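Long-range contacts in endonuclease 8-like L720 (Acanthamoeba polyphaga mimivirus, PDB 4MB7), which is an Fpg/Nei (endonuclease VIII-like) protein with a two-sheet N-terminal beta region, an H2TH domain and a zinc-binding module: residues V22-P27 with M89-D94; P4-T9 with K49-M54; T107-N112 with C124-A129. All coordinates share one frame; numbering follows the deposited sequence.

In the fold
The three contacts lie in the beta-rich N-terminal half of this Fpg/Nei-type chain. Interaction 1 pairs an edge strand of one four-stranded antiparallel sheet with its neighbour, while interactions 2 and 3 both reach the other four-stranded sheet. Helix 5-13 is followed in the chain by strand 21-25, yet the centres of interactions 1 and 2 are about 19 Å apart and their nearest atoms about 5 Å. Interactions 2 and 3, about 17 Å between centres, touch: Tyr-52 CE1 packs 4.0 Å from Leu-109 CD1. Interaction 2 is the most central, about 7 Å from the middle of the chain, and carries three bound sulfate ions.

Interaction 1: residues V22-P27 with M89-D94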
loop_
_atom_site.group_PDB
_atom_site.type_symbol
_atom_site.label_atom_id
_atom_site.label_comp_id
_atom_site.label_asym_id
_atom_site.label_seq_id
_atom_site.Cartn_x
_atom_site.Cartn_y
_atom_site.Cartn_z
ATOM N N VAL A 22 9.986 -22.929 -10.987
ATOM C CA VAL A 22 11.007 -23.727 -11.657
ATOM C C VAL A 22 12.400 -23.210 -11.315
ATOM O O VAL A 22 13.312 -23.986 -11.034
ATOM C CB VAL A 22 10.804 -23.728 -13.185
ATOM C CG1 VAL A 22 12.002 -24.349 -13.888
ATOM C CG2 VAL A 22 9.527 -24.469 -13.544
ATOM N N SER A 23 12.553 -21.891 -11.334
ATOM C CA SER A 23 13.807 -21.264 -10.942
ATOM C C SER A 23 13.532 -19.955 -10.212
ATOM O O SER A 23 12.501 -19.319 -10.425
ATOM C CB SER A 23 14.704 -21.025 -12.162
ATOM O OG SER A 23 14.095 -20.143 -13.085
ATOM N N ILE A 24 14.458 -19.565 -9.343
ATOM C CA ILE A 24 14.306 -18.356 -8.538
ATOM C C ILE A 24 15.684 -17.831 -8.137
ATOM O O ILE A 24 16.571 -18.611 -7.794
ATOM C CB ILE A 24 13.417 -18.623 -7.296
ATOM C CG1 ILE A 24 13.298 -17.374 -6.418
ATOM C CG2 ILE A 24 13.948 -19.800 -6.491
ATOM C CD1 ILE A 24 12.233 -17.494 -5.345
ATOM N N SER A 25 15.870 -16.515 -8.204
ATOM C CA SER A 25 17.176 -15.923 -7.920
ATOM C C SER A 25 17.107 -14.432 -7.589
ATOM O O SER A 25 16.035 -13.833 -7.593
ATOM C CB SER A 25 18.124 -16.139 -9.102
ATOM O OG SER A 25 17.666 -15.442 -10.250
ATOM N N GLY A 26 18.271 -13.843 -7.317
ATOM C CA GLY A 26 18.367 -12.438 -6.960
ATOM C C GLY A 26 18.853 -12.260 -5.533
ATOM O O GLY A 26 18.742 -13.180 -4.724
ATOM N N PRO A 27 19.402 -11.076 -5.217
ATOM C CA PRO A 27 19.924 -10.799 -3.871
ATOM C C PRO A 27 18.868 -10.928 -2.775
ATOM O O PRO A 27 19.175 -11.436 -1.698
ATOM C CB PRO A 27 20.423 -9.350 -3.973
ATOM C CG PRO A 27 19.769 -8.787 -5.197
ATOM C CD PRO A 27 19.607 -9.941 -6.133
ATOM N N MET A 89 14.631 -9.709 -7.226
ATOM C CA MET A 89 14.239 -11.114 -7.217
ATOM C C MET A 89 13.594 -11.519 -8.536
ATOM O O MET A 89 12.836 -10.753 -9.129
ATOM C CB MET A 89 13.298 -11.411 -6.042
ATOM C CG MET A 89 12.984 -12.891 -5.852
ATOM S SD MET A 89 12.230 -13.268 -4.253
ATOM C CE MET A 89 10.658 -12.429 -4.394
ATOM N N ILE A 90 13.912 -12.727 -8.987
ATOM C CA ILE A 90 13.400 -13.263 -10.239
ATOM C C ILE A 90 12.774 -14.623 -9.987
ATOM O O ILE A 90 13.431 -15.520 -9.472
ATOM C CB ILE A 90 14.535 -13.468 -11.260
ATOM C CG1 ILE A 90 15.332 -12.181 -11.438
ATOM C CG2 ILE A 90 13.975 -13.943 -12.592
ATOM C CD1 ILE A 90 14.484 -11.028 -11.860
ATOM N N ILE A 91 11.505 -14.779 -10.345
ATOM C CA ILE A 91 10.849 -16.073 -10.216
ATOM C C ILE A 91 10.282 -16.539 -11.548
ATOM O O ILE A 91 9.366 -15.923 -12.090
ATOM C CB ILE A 91 9.714 -16.048 -9.176
ATOM C CG1 ILE A 91 10.247 -15.619 -7.808
ATOM C CG2 ILE A 91 9.058 -17.420 -9.083
ATOM C CD1 ILE A 91 9.213 -15.679 -6.698
ATOM N N GLN A 92 10.835 -17.625 -12.077
ATOM C CA GLN A 92 10.287 -18.232 -13.286
ATOM C C GLN A 92 9.377 -19.404 -12.939
ATOM O O GLN A 92 9.756 -20.293 -12.176
ATOM C CB GLN A 92 11.397 -18.686 -14.236
ATOM C CG GLN A 92 10.857 -19.326 -15.510
ATOM C CD GLN A 92 11.896 -19.449 -16.603
ATOM O OE1 GLN A 92 13.029 -18.990 -16.459
ATOM N NE2 GLN A 92 11.512 -20.071 -17.711
ATOM N N LEU A 93 8.175 -19.399 -13.504
ATOM C CA LEU A 93 7.190 -20.435 -13.224
ATOM C C LEU A 93 7.163 -21.512 -14.310
ATOM O O LEU A 93 7.853 -21.400 -15.323
ATOM C CB LEU A 93 5.808 -19.807 -13.059
ATOM C CG LEU A 93 5.763 -18.727 -11.974
ATOM C CD1 LEU A 93 4.426 -18.018 -11.971
ATOM C CD2 LEU A 93 6.053 -19.338 -10.610
ATOM N N ASP A 94 6.359 -22.549 -14.092
ATOM C CA ASP A 94 6.299 -23.688 -15.009
ATOM C C ASP A 94 5.659 -23.370 -16.361
ATOM O O ASP A 94 5.807 -24.134 -17.315
ATOM C CB ASP A 94 5.595 -24.881 -14.350
ATOM C CG ASP A 94 4.244 -24.515 -13.759
ATOM O OD1 ASP A 94 3.657 -23.496 -14.179
ATOM O OD2 ASP A 94 3.767 -25.253 -12.873
HETATM O O HOH W 1 14.443 -17.258 -12.106
#
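Val-22, Gln-92 and Ile-24 give up the most surface where strand 21-25 pairs antiparallel with strand 89-93; the axes of 22-25 and 89-93 come within 4.7 Å. Val-22 enters a classic beta bulge: it and Ser-23 both face Gln-92, whose carbonyl O takes a bond in its plane from Val-22 N at 2.9 Å and a weak one from Ser-23 N. The bulge leaves Val-22 CB directed at the partner strand, and CG2, anti to the carbonyl carbon, rests 3.6 Å from Asp-94 CA just past the strand end. Gln-92 shares a face of the sheet with Ser-23, and this pairing sets Ser-23 OG 3.3 Å from Gln-92 CB. With CG anti to the backbone N (chi1 180°), the extended Gln-92 chain carries its amide onward. Gln-92 N in turn donates to Ser-23 O, approaching from above the carbonyl plane. On the opposite face Ile-24 and Ile-91 form the non-hydrogen-bonded pair, lying side by side and pointing the same way, with Ile-24 CD1 3.7 Å from Ile-91 CG1. Ile-24 CA lies 3.1 Å from Ile-90 O in a CA-H...O contact, and that oxygen also accepts from Ser-25 N; Ile-90 N answers to Ser-25 O at 2.8 Å. A water bound to Ser-23 OG adds a weak bond to Ile-90 O. Beyond Ser-25, Gly-26 occupies the N-cap position before helix 27-32, whose Tyr-29 packs on Ile-24 and Met-89. Strand 21-25 forms an outer edge of its four-stranded sheet, and strand 89-93 passes the pairing on to strand 98-102, where Trp-101 lies against Met-89 and Ile-91.

Interaction 2: residues P4-T9 with K49-M54; sequences PRIRIT and KYIYLM. With SO4 (sulfate ion), chain C; SO4 (sulfate ion), chain E; SO4 (sulfate ion), chain D.
The guanidinium of Arg-5 has Ile-8 CD1 over the centre of one face, 3.9 Å above the plane, and a sulfate ion at its edge. Arg-5 NH1 and NH2 donate to O4 and O3 of the chain C sulfate, each at 3.2 Å, after the chain bends at chi2 and chi3. Arg-229 NH2, close to Arg-5 NH2, and Lys-12 also bond to a sulfate, whose negative charge would offset the like charges. The contact itself is apolar. Ile-6 CG2, anti to the backbone N, meets Ile-51 CG1 at 3.6 Å as the two side chains slide past each other in opposite directions, while Ile-6 CG1 lies over Lys-49 CA. Thr-9 crosses Ile-51 at about a right angle, its CG2 3.7 Å from Ile-51 CD1; its OG1 turns back to Arg-5 O, which also accepts Thr-9 N. Extended Lys-49 carries NZ to two further sulfates, 2.8 Å from O3 of the one in chain E. The axes of 5-9 and 50-54 approach to 9.1 Å at 23°, within helix 5-13 and strand 50-56, with Phe-46 of strand 40-47 and Met-69 of strand 63-70 beside the seam and helix 205-230 packed on Pro-4 and Ile-8.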
loop_
_atom_site.group_PDB
_atom_site.type_symbol
_atom_site.label_atom_id
_atom_site.label_comp_id
_atom_site.label_asym_id
_atom_site.label_seq_id
_atom_site.Cartn_x
_atom_site.Cartn_y
_atom_site.Cartn_z
ATOM N N PRO A 4 -4.423 3.123 -5.259
ATOM C CA PRO A 4 -4.775 1.714 -5.449
ATOM C C PRO A 4 -3.733 0.947 -6.263
ATOM O O PRO A 4 -4.075 -0.068 -6.864
ATOM C CB PRO A 4 -6.069 1.811 -6.253
ATOM C CG PRO A 4 -5.829 3.001 -7.140
ATOM C CD PRO A 4 -4.965 3.963 -6.342
ATOM N N ARG A 5 -2.490 1.422 -6.282
ATOM C CA ARG A 5 -1.434 0.770 -7.057
ATOM C C ARG A 5 -1.116 -0.636 -6.540
ATOM O O ARG A 5 -0.737 -1.518 -7.312
ATOM C CB ARG A 5 -0.170 1.634 -7.081
ATOM C CG ARG A 5 0.989 1.050 -7.881
ATOM C CD ARG A 5 0.581 0.700 -9.306
ATOM N NE ARG A 5 -0.068 1.816 -9.989
ATOM C CZ ARG A 5 -0.341 1.839 -11.290
ATOM N NH1 ARG A 5 -0.015 0.807 -12.057
ATOM N NH2 ARG A 5 -0.935 2.897 -11.825
ATOM N N ILE A 6 -1.273 -0.844 -5.236
ATOM C CA ILE A 6 -1.048 -2.163 -4.653
ATOM C C ILE A 6 -2.090 -3.158 -5.168
ATOM O O ILE A 6 -1.750 -4.272 -5.571
ATOM C CB ILE A 6 -1.062 -2.127 -3.110
ATOM C CG1 ILE A 6 0.121 -1.316 -2.581
ATOM C CG2 ILE A 6 -1.006 -3.532 -2.542
ATOM C CD1 ILE A 6 -0.219 0.109 -2.241
ATOM N N ARG A 7 -3.356 -2.745 -5.159
ATOM C CA ARG A 7 -4.434 -3.565 -5.704
ATOM C C ARG A 7 -4.206 -3.867 -7.180
ATOM O O ARG A 7 -4.386 -5.002 -7.629
ATOM C CB ARG A 7 -5.788 -2.872 -5.529
ATOM C CG ARG A 7 -6.909 -3.538 -6.315
ATOM C CD ARG A 7 -8.255 -2.895 -6.036
ATOM N NE ARG A 7 -9.260 -3.300 -7.014
ATOM C CZ ARG A 7 -10.564 -3.367 -6.765
ATOM N NH1 ARG A 7 -11.029 -3.067 -5.560
ATOM N NH2 ARG A 7 -11.403 -3.743 -7.720
ATOM N N ILE A 8 -3.806 -2.843 -7.926
ATOM C CA ILE A 8 -3.530 -2.981 -9.354
ATOM C C ILE A 8 -2.434 -4.013 -9.614
ATOM O O ILE A 8 -2.557 -4.853 -10.509
ATOM C CB ILE A 8 -3.144 -1.621 -9.976
ATOM C CG1 ILE A 8 -4.360 -0.690 -10.002
ATOM C CG2 ILE A 8 -2.585 -1.804 -11.379
ATOM C CD1 ILE A 8 -4.032 0.746 -10.365
ATOM N N THR A 9 -1.367 -3.947 -8.824
ATOM C CA THR A 9 -0.270 -4.903 -8.936
ATOM C C THR A 9 -0.767 -6.308 -8.619
ATOM O O THR A 9 -0.451 -7.264 -9.329
ATOM C CB THR A 9 0.886 -4.542 -7.984
ATOM O OG1 THR A 9 1.373 -3.234 -8.301
ATOM C CG2 THR A 9 2.030 -5.549 -8.111
ATOM N N LYS A 49 -0.014 -1.358 2.140
ATOM C CA LYS A 49 1.160 -1.287 1.276
ATOM C C LYS A 49 1.925 -2.611 1.200
ATOM O O LYS A 49 3.045 -2.661 0.691
ATOM C CB LYS A 49 2.084 -0.152 1.729
ATOM C CG LYS A 49 1.418 1.221 1.692
ATOM C CD LYS A 49 2.351 2.314 2.178
ATOM C CE LYS A 49 1.645 3.662 2.204
ATOM N NZ LYS A 49 2.470 4.710 2.865
ATOM N N TYR A 50 1.313 -3.680 1.700
ATOM C CA TYR A 50 1.931 -5.004 1.670
ATOM C C TYR A 50 1.227 -5.930 0.679
ATOM O O TYR A 50 -0.001 -6.014 0.665
ATOM C CB TYR A 50 1.878 -5.655 3.054
ATOM C CG TYR A 50 2.764 -5.036 4.117
ATOM C CD1 TYR A 50 4.098 -4.746 3.866
ATOM C CD2 TYR A 50 2.260 -4.759 5.384
ATOM C CE1 TYR A 50 4.906 -4.191 4.849
ATOM C CE2 TYR A 50 3.055 -4.205 6.367
ATOM C CZ TYR A 50 4.375 -3.922 6.098
ATOM O OH TYR A 50 5.163 -3.369 7.086
ATOM N N ILE A 51 2.009 -6.630 -0.135
ATOM C CA ILE A 51 1.491 -7.710 -0.970
ATOM C C ILE A 51 2.046 -9.039 -0.467
ATOM O O ILE A 51 3.251 -9.169 -0.259
ATOM C CB ILE A 51 1.883 -7.533 -2.450
ATOM C CG1 ILE A 51 1.248 -6.268 -3.023
ATOM C CG2 ILE A 51 1.454 -8.752 -3.264
ATOM C CD1 ILE A 51 1.571 -6.034 -4.486
ATOM N N TYR A 52 1.171 -10.024 -0.278
ATOM C CA TYR A 52 1.578 -11.297 0.308
ATOM C C TYR A 52 1.495 -12.448 -0.684
ATOM O O TYR A 52 0.569 -12.522 -1.492
ATOM C CB TYR A 52 0.726 -11.619 1.539
ATOM C CG TYR A 52 0.877 -10.634 2.675
ATOM C CD1 TYR A 52 1.822 -10.835 3.672
ATOM C CD2 TYR A 52 0.072 -9.504 2.753
ATOM C CE1 TYR A 52 1.962 -9.939 4.717
ATOM C CE2 TYR A 52 0.207 -8.598 3.794
ATOM C CZ TYR A 52 1.155 -8.823 4.773
ATOM O OH TYR A 52 1.301 -7.931 5.812
ATOM N N LEU A 53 2.470 -13.348 -0.598
ATOM C CA LEU A 53 2.558 -14.507 -1.479
ATOM C C LEU A 53 2.742 -15.784 -0.662
ATOM O O LEU A 53 3.780 -15.984 -0.034
ATOM C CB LEU A 53 3.727 -14.332 -2.451
ATOM C CG LEU A 53 4.139 -15.534 -3.305
ATOM C CD1 LEU A 53 2.972 -16.022 -4.140
ATOM C CD2 LEU A 53 5.320 -15.176 -4.192
ATOM N N MET A 54 1.731 -16.646 -0.673
ATOM C CA MET A 54 1.798 -17.903 0.071
ATOM C C MET A 54 2.341 -19.035 -0.795
ATOM O O MET A 54 1.834 -19.294 -1.886
ATOM C CB MET A 54 0.425 -18.276 0.631
ATOM C CG MET A 54 0.405 -19.583 1.415
ATOM S SD MET A 54 -1.243 -20.002 2.018
ATOM C CE MET A 54 -0.942 -21.597 2.774
HETATM S S SO4 C . -0.394 1.687 -15.923
HETATM O O1 SO4 C . -1.283 1.653 -17.099
HETATM O O2 SO4 C . 0.985 1.901 -16.395
HETATM O O3 SO4 C . -0.797 2.820 -15.065
HETATM O O4 SO4 C . -0.469 0.408 -15.202
HETATM S S SO4 E . 5.021 2.508 5.153
HETATM O O1 SO4 E . 4.534 1.174 4.819
HETATM O O2 SO4 E . 6.142 2.848 4.281
HETATM O O3 SO4 E . 3.946 3.478 4.964
HETATM O O4 SO4 E . 5.462 2.535 6.544
HETATM S S SO4 D . 4.185 7.140 0.575
HETATM O O1 SO4 D . 3.537 5.852 0.348
HETATM O O2 SO4 D . 5.634 6.962 0.579
HETATM O O3 SO4 D . 3.812 8.064 -0.492
HETATM O O4 SO4 D . 3.762 7.679 1.864
#

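Interaction 3: residues T107-N112 with C124-A129; sequences TLLDPN and CTTRQA
Strand 104-109 ends at Leu-109 and the chain turns at Asp-110 to Asn-112, bringing Pro-111 CA to 4.6 Å from Arg-127 CA in the first turn of helix 126-136. Two local motifs frame the meeting: an Asx turn, in which Asp-110 OD1 accepts Asn-112 N at 3.1 Å from above the carboxylate plane, and a helix N-cap, in which Thr-125 OG1 accepts Gln-128 N. Thr-126, buried and aimed at the turn, does the packing. Its CG2, anti to the backbone N, is 3.7 Å from Leu-109 CD2, the two side chains crossing obliquely, and the same methyl sits 3.4 Å from Asp-110 O. Its OG1 is turned the other way, anti to the carbonyl carbon (chi1 -52°), and bonds to Ala-115 O, so the residue presents carbon to the strand end while its hydroxyl holds the stretch leading into the two-stranded sheet 116-118/123-125. Ile-117 of that small sheet packs on Leu-109, Thr-126 and Ala-129, and Ile-130, further along the helix, packs on Leu-109 and Pro-111. The contact therefore ties edge strand 104-109 of the four-stranded sheet that also holds 50-56 to the start of the helix across a short beta hairpin. Arg-127 lies at the exposed side of the contact. Extended from CG to NE, its chain passes alongside Pro-111 O, with CG 3.2 Å from that oxygen, before chi4 (88°) swings the guanidinium round. Arg-127 NH1 then returns to donate to Pro-111 O at 2.8 Å, a bent bond of 134° at the hydrogen, reaching the carbonyl from above its plane.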
loop_
_atom_site.group_PDB
_atom_site.type_symbol
_atom_site.label_atom_id
_atom_site.label_comp_id
_atom_site.label_asym_id
_atom_site.label_seq_id
_atom_site.Cartn_x
_atom_site.Cartn_y
_atom_site.Cartn_z
ATOM N N THR A 107 10.512 -9.758 2.266
ATOM C CA THR A 107 10.731 -10.432 3.537
ATOM C C THR A 107 10.090 -11.814 3.565
ATOM O O THR A 107 8.944 -11.987 3.146
ATOM C CB THR A 107 10.156 -9.597 4.702
ATOM O OG1 THR A 107 10.745 -8.290 4.692
ATOM C CG2 THR A 107 10.434 -10.266 6.041
ATOM N N LEU A 108 10.835 -12.796 4.061
ATOM C CA LEU A 108 10.286 -14.123 4.294
ATOM C C LEU A 108 9.533 -14.141 5.618
ATOM O O LEU A 108 10.076 -13.765 6.656
ATOM C CB LEU A 108 11.398 -15.169 4.331
ATOM C CG LEU A 108 10.922 -16.608 4.540
ATOM C CD1 LEU A 108 10.300 -17.147 3.261
ATOM C CD2 LEU A 108 12.057 -17.502 5.019
ATOM N N LEU A 109 8.279 -14.572 5.580
ATOM C CA LEU A 109 7.495 -14.720 6.798
ATOM C C LEU A 109 7.142 -16.183 7.027
ATOM O O LEU A 109 6.455 -16.806 6.218
ATOM C CB LEU A 109 6.226 -13.867 6.742
ATOM C CG LEU A 109 6.415 -12.352 6.647
ATOM C CD1 LEU A 109 5.069 -11.645 6.676
ATOM C CD2 LEU A 109 7.315 -11.842 7.761
ATOM N N ASP A 110 7.632 -16.727 8.132
ATOM C CA ASP A 110 7.316 -18.088 8.535
ATOM C C ASP A 110 6.124 -18.035 9.486
ATOM O O ASP A 110 6.234 -17.515 10.592
ATOM C CB ASP A 110 8.542 -18.721 9.204
ATOM C CG ASP A 110 8.261 -20.096 9.797
ATOM O OD1 ASP A 110 7.196 -20.686 9.520
ATOM O OD2 ASP A 110 9.131 -20.593 10.543
ATOM N N PRO A 111 4.975 -18.573 9.048
ATOM C CA PRO A 111 3.728 -18.527 9.823
ATOM C C PRO A 111 3.815 -19.230 11.178
ATOM O O PRO A 111 2.971 -18.990 12.037
ATOM C CB PRO A 111 2.723 -19.247 8.914
ATOM C CG PRO A 111 3.557 -20.073 7.993
ATOM C CD PRO A 111 4.801 -19.274 7.766
ATOM N N ASN A 112 4.820 -20.080 11.361
ATOM C CA ASN A 112 5.022 -20.764 12.634
ATOM C C ASN A 112 6.081 -20.094 13.500
ATOM O O ASN A 112 6.450 -20.610 14.554
ATOM C CB ASN A 112 5.415 -22.223 12.398
ATOM C CG ASN A 112 4.250 -23.077 11.944
ATOM O OD1 ASN A 112 3.150 -22.576 11.715
ATOM N ND2 ASN A 112 4.490 -24.377 11.808
ATOM N N CYS A 124 5.268 -7.201 16.609
ATOM C CA CYS A 124 4.550 -8.428 16.928
ATOM C C CYS A 124 5.309 -9.641 16.408
ATOM O O CYS A 124 6.324 -9.501 15.725
ATOM C CB CYS A 124 3.151 -8.390 16.309
ATOM S SG CYS A 124 3.150 -8.211 14.503
ATOM N N THR A 125 4.819 -10.836 16.729
ATOM C CA THR A 125 5.443 -12.053 16.218
ATOM C C THR A 125 5.210 -12.172 14.719
ATOM O O THR A 125 4.283 -11.573 14.175
ATOM C CB THR A 125 4.903 -13.326 16.903
ATOM O OG1 THR A 125 3.514 -13.491 16.595
ATOM C CG2 THR A 125 5.088 -13.247 18.412
ATOM N N THR A 126 6.060 -12.951 14.060
ATOM C CA THR A 126 5.928 -13.200 12.633
ATOM C C THR A 126 4.574 -13.828 12.326
ATOM O O THR A 126 3.924 -13.476 11.343
ATOM C CB THR A 126 7.049 -14.128 12.130
ATOM O OG1 THR A 126 8.317 -13.602 12.540
ATOM C CG2 THR A 126 7.012 -14.241 10.614
ATOM N N ARG A 127 4.152 -14.750 13.187
ATOM C CA ARG A 127 2.857 -15.406 13.045
ATOM C C ARG A 127 1.706 -14.407 13.128
ATOM O O ARG A 127 0.778 -14.445 12.320
ATOM C CB ARG A 127 2.688 -16.490 14.114
ATOM C CG ARG A 127 1.336 -17.187 14.088
ATOM C CD ARG A 127 1.297 -18.354 15.064
ATOM N NE ARG A 127 0.089 -19.158 14.907
ATOM C CZ ARG A 127 -0.024 -20.183 14.068
ATOM N NH1 ARG A 127 1.001 -20.535 13.304
ATOM N NH2 ARG A 127 -1.163 -20.857 13.992
ATOM N N GLN A 128 1.773 -13.513 14.109
ATOM C CA GLN A 128 0.732 -12.506 14.307
ATOM C C GLN A 128 0.659 -11.522 13.140
ATOM O O GLN A 128 -0.422 -11.043 12.786
ATOM C CB GLN A 128 0.961 -11.752 15.618
ATOM C CG GLN A 128 -0.163 -10.793 15.980
ATOM C CD GLN A 128 -1.459 -11.512 16.293
ATOM O OE1 GLN A 128 -1.461 -12.549 16.954
ATOM N NE2 GLN A 128 -2.571 -10.968 15.811
ATOM N N ALA A 129 1.811 -11.221 12.550
ATOM C CA ALA A 129 1.877 -10.320 11.399
ATOM C C ALA A 129 1.042 -10.840 10.229
ATOM O O ALA A 129 0.345 -10.073 9.562
ATOM C CB ALA A 129 3.322 -10.110 10.972
#